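Local coordinates for uncharacterized hypothetical protein (PDB 4EIU), which is of unknown function but belongs to the DUF3823 family, with an N-terminal domain of the transthyretin clan, at residues G153-D157 and E158-V162. Sequence-based numbering, arbitrary orientation.
Sequences GNWKD and EYLNV
The phenol of Y159 folds back along the preceding extended backbone, and its hydroxyl donates a hydrogen bond to the main-chain carbonyl of N154, OH to O 2.7 Å. The bond runs almost straight on from the carbonyl, with a C=O...donor angle of 169°, and the acceptor lies at the edge of the tyrosine ring, near its plane. With CG anti to its own carbonyl carbon (chi1 -68°), the ring is directed back over K156 toward N154. A second side-chain bond lies nearby: W155 NE1 donates to D157 OD1 at 3.0 Å, meeting the carboxylate on its anti side and somewhat out of its plane, which helps hold the indole.

Backbone bonds form the turn from which the tyrosine side chain springs. Y159 N donates to K156 O and L160 N to D157 O, both at 3.1 Å; with N161 N bonded to E158 O, these i to i+3 links define a short 3-10 turn. It lies in the loop between helix 142-149 and strand 162-170, which belongs to a four-stranded antiparallel sheet. W155 and L160 both pack on F145 of that helix, while E158 O and the backbone of N161 bond to N226.

Among the nonpolar contacts, the K156 methylene CB sits over the centre of one tyrosine face, 3.9 Å from the ring centroid, in a CH-pi contact. Y159 also turns an edge toward the six-membered ring of W155 in an offset T-shaped pair, planes 88° apart. A leucine in place of Y159 would probably leave N154 O without its hydroxyl partner, and W155 and K156 CB without the aromatic ring they pack against.

Charge plays a looser part: the extended chains of K156 and E158 run side by side, and K156 NZ lies 4.2 Å from E158 OE2, beyond salt-bridge range.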
ATOM      1  N   GLY A 153      10.827  -1.628 -20.009  1.00 44.10           N
ATOM      2  CA  GLY A 153      11.362  -0.492 -20.753  1.00 45.69           C
ATOM      3  C   GLY A 153      11.283   0.799 -19.923  1.00 41.30           C
ATOM      4  O   GLY A 153      10.648   0.855 -18.899  1.00 39.36           O
ATOM      5  N   ASN A 154      11.931   1.831 -20.414  1.00 40.01           N
ATOM      6  CA  ASN A 154      12.062   3.080 -19.704  1.00 43.41           C
ATOM      7  C   ASN A 154      12.539   2.837 -18.239  1.00 40.05           C
ATOM      8  O   ASN A 154      12.062   3.426 -17.306  1.00 38.64           O
ATOM      9  CB  ASN A 154      10.760   3.847 -19.784  1.00 40.93           C
ATOM     10  CG  ASN A 154      10.900   5.279 -19.290  1.00 42.43           C
ATOM     11  OD1 ASN A 154       9.995   5.778 -18.645  1.00 51.19           O
ATOM     12  ND2 ASN A 154      12.041   5.884 -19.493  1.00 41.20           N
ATOM     13  N   TRP A 155      13.452   1.891 -18.072  1.00 39.88           N
ATOM     14  CA  TRP A 155      14.029   1.607 -16.764  1.00 40.14           C
ATOM     15  C   TRP A 155      14.828   2.786 -16.263  1.00 39.43           C
ATOM     16  O   TRP A 155      15.567   3.457 -17.051  1.00 40.36           O
ATOM     17  CB  TRP A 155      14.892   0.329 -16.806  1.00 38.18           C
ATOM     18  CG  TRP A 155      15.636   0.132 -15.521  1.00 40.12           C
ATOM     19  CD1 TRP A 155      16.955   0.367 -15.309  1.00 46.94           C
ATOM     20  CD2 TRP A 155      15.088  -0.174 -14.205  1.00 40.84           C
ATOM     21  NE1 TRP A 155      17.289   0.187 -13.994  1.00 48.89           N
ATOM     22  CE2 TRP A 155      16.216  -0.161 -13.283  1.00 44.38           C
ATOM     23  CE3 TRP A 155      13.838  -0.514 -13.725  1.00 40.18           C
ATOM     24  CZ2 TRP A 155      16.068  -0.431 -11.937  1.00 44.03           C
ATOM     25  CZ3 TRP A 155      13.707  -0.815 -12.361  1.00 41.97           C
ATOM     26  CH2 TRP A 155      14.794  -0.777 -11.498  1.00 41.26           C
ATOM     27  N   LYS A 156      14.742   3.033 -14.973  1.00 41.86           N
ATOM     28  CA  LYS A 156      15.659   3.998 -14.290  1.00 42.14           C
ATOM     29  C   LYS A 156      16.019   3.471 -12.893  1.00 39.99           C
ATOM     30  O   LYS A 156      15.108   3.078 -12.130  1.00 41.27           O
ATOM     31  CB  LYS A 156      14.950   5.368 -14.118  1.00 47.34           C
ATOM     32  CG  LYS A 156      14.377   5.978 -15.410  1.00 43.73           C
ATOM     33  CD  LYS A 156      13.765   7.364 -15.142  1.00 46.21           C
ATOM     34  CE  LYS A 156      13.184   7.966 -16.410  1.00 48.54           C
ATOM     35  NZ  LYS A 156      12.643   9.336 -16.181  1.00 54.27           N
ATOM     36  N   ASP A 157      17.301   3.501 -12.519  1.00 40.48           N
ATOM     37  CA  ASP A 157      17.722   3.056 -11.197  1.00 40.92           C
ATOM     38  C   ASP A 157      16.980   3.875 -10.143  1.00 41.91           C
ATOM     39  O   ASP A 157      16.623   3.371  -9.098  1.00 41.20           O
ATOM     40  CB  ASP A 157      19.195   3.244 -10.970  1.00 39.25           C
ATOM     41  CG  ASP A 157      20.062   2.291 -11.752  1.00 42.55           C
ATOM     42  OD1 ASP A 157      19.566   1.281 -12.302  1.00 46.93           O
ATOM     43  OD2 ASP A 157      21.231   2.590 -11.859  1.00 47.15           O
ATOM     44  N   GLU A 158      16.705   5.142 -10.436  1.00 41.05           N
ATOM     45  CA  GLU A 158      16.067   6.030  -9.435  1.00 41.43           C
ATOM     46  C   GLU A 158      14.634   5.637  -9.044  1.00 46.42           C
ATOM     47  O   GLU A 158      14.089   6.155  -8.059  1.00 43.05           O
ATOM     48  CB  GLU A 158      16.133   7.495  -9.938  1.00 43.16           C
ATOM     49  CG  GLU A 158      15.086   7.797 -11.013  1.00 48.84           C
ATOM     50  CD  GLU A 158      15.178   9.228 -11.573  1.00 55.23           C
ATOM     51  OE1 GLU A 158      16.152   9.893 -11.324  1.00 58.88           O
ATOM     52  OE2 GLU A 158      14.274   9.686 -12.282  1.00 71.27           O
ATOM     53  N   TYR A 159      14.023   4.732  -9.805  1.00 39.46           N
ATOM     54  CA  TYR A 159      12.712   4.195  -9.421  1.00 40.26           C
ATOM     55  C   TYR A 159      12.753   3.563  -8.010  1.00 47.64           C
ATOM     56  O   TYR A 159      11.772   3.602  -7.281  1.00 45.00           O
ATOM     57  CB  TYR A 159      12.186   3.181 -10.422  1.00 37.25           C
ATOM     58  CG  TYR A 159      11.796   3.692 -11.800  1.00 40.81           C
ATOM     59  CD1 TYR A 159      11.482   5.010 -12.027  1.00 40.36           C
ATOM     60  CD2 TYR A 159      11.733   2.817 -12.881  1.00 39.49           C
ATOM     61  CE1 TYR A 159      11.164   5.455 -13.287  1.00 43.06           C
ATOM     62  CE2 TYR A 159      11.411   3.253 -14.165  1.00 38.57           C
ATOM     63  CZ  TYR A 159      11.081   4.564 -14.348  1.00 43.01           C
ATOM     64  OH  TYR A 159      10.792   5.024 -15.612  1.00 44.35           O
ATOM     65  N   LEU A 160      13.901   3.029  -7.612  1.00 42.94           N
ATOM     66  CA  LEU A 160      14.059   2.434  -6.301  1.00 41.69           C
ATOM     67  C   LEU A 160      14.230   3.412  -5.135  1.00 42.75           C
ATOM     68  O   LEU A 160      14.120   2.988  -3.988  1.00 46.79           O
ATOM     69  CB  LEU A 160      15.161   1.384  -6.316  1.00 45.90           C
ATOM     70  CG  LEU A 160      14.754   0.037  -6.893  1.00 45.30           C
ATOM     71  CD1 LEU A 160      16.017  -0.701  -7.326  1.00 48.63           C
ATOM     72  CD2 LEU A 160      13.906  -0.746  -5.900  1.00 43.34           C
ATOM     73  N   ASN A 161      14.435   4.714  -5.399  1.00 46.95           N
ATOM     74  CA  ASN A 161      14.721   5.669  -4.328  1.00 50.44           C
ATOM     75  C   ASN A 161      13.533   5.748  -3.345  1.00 51.25           C
ATOM     76  O   ASN A 161      12.379   5.904  -3.760  1.00 45.22           O
ATOM     77  CB  ASN A 161      14.982   7.089  -4.859  1.00 52.19           C
ATOM     78  CG  ASN A 161      16.273   7.206  -5.671  1.00 55.55           C
ATOM     79  OD1 ASN A 161      17.149   6.369  -5.590  1.00 52.32           O
ATOM     80  ND2 ASN A 161      16.361   8.243  -6.467  1.00 50.59           N
ATOM     81  N   VAL A 162      13.820   5.596  -2.056  1.00 46.54           N
ATOM     82  CA  VAL A 162      12.854   5.907  -1.015  1.00 47.85           C
ATOM     83  C   VAL A 162      12.775   7.434  -0.900  1.00 49.84           C
ATOM     84  O   VAL A 162      13.760   8.084  -0.558  1.00 52.24           O
ATOM     85  CB  VAL A 162      13.240   5.274   0.325  1.00 50.91           C
ATOM     86  CG1 VAL A 162      12.205   5.653   1.408  1.00 48.37           C
ATOM     87  CG2 VAL A 162      13.377   3.764   0.188  1.00 46.69           C
TER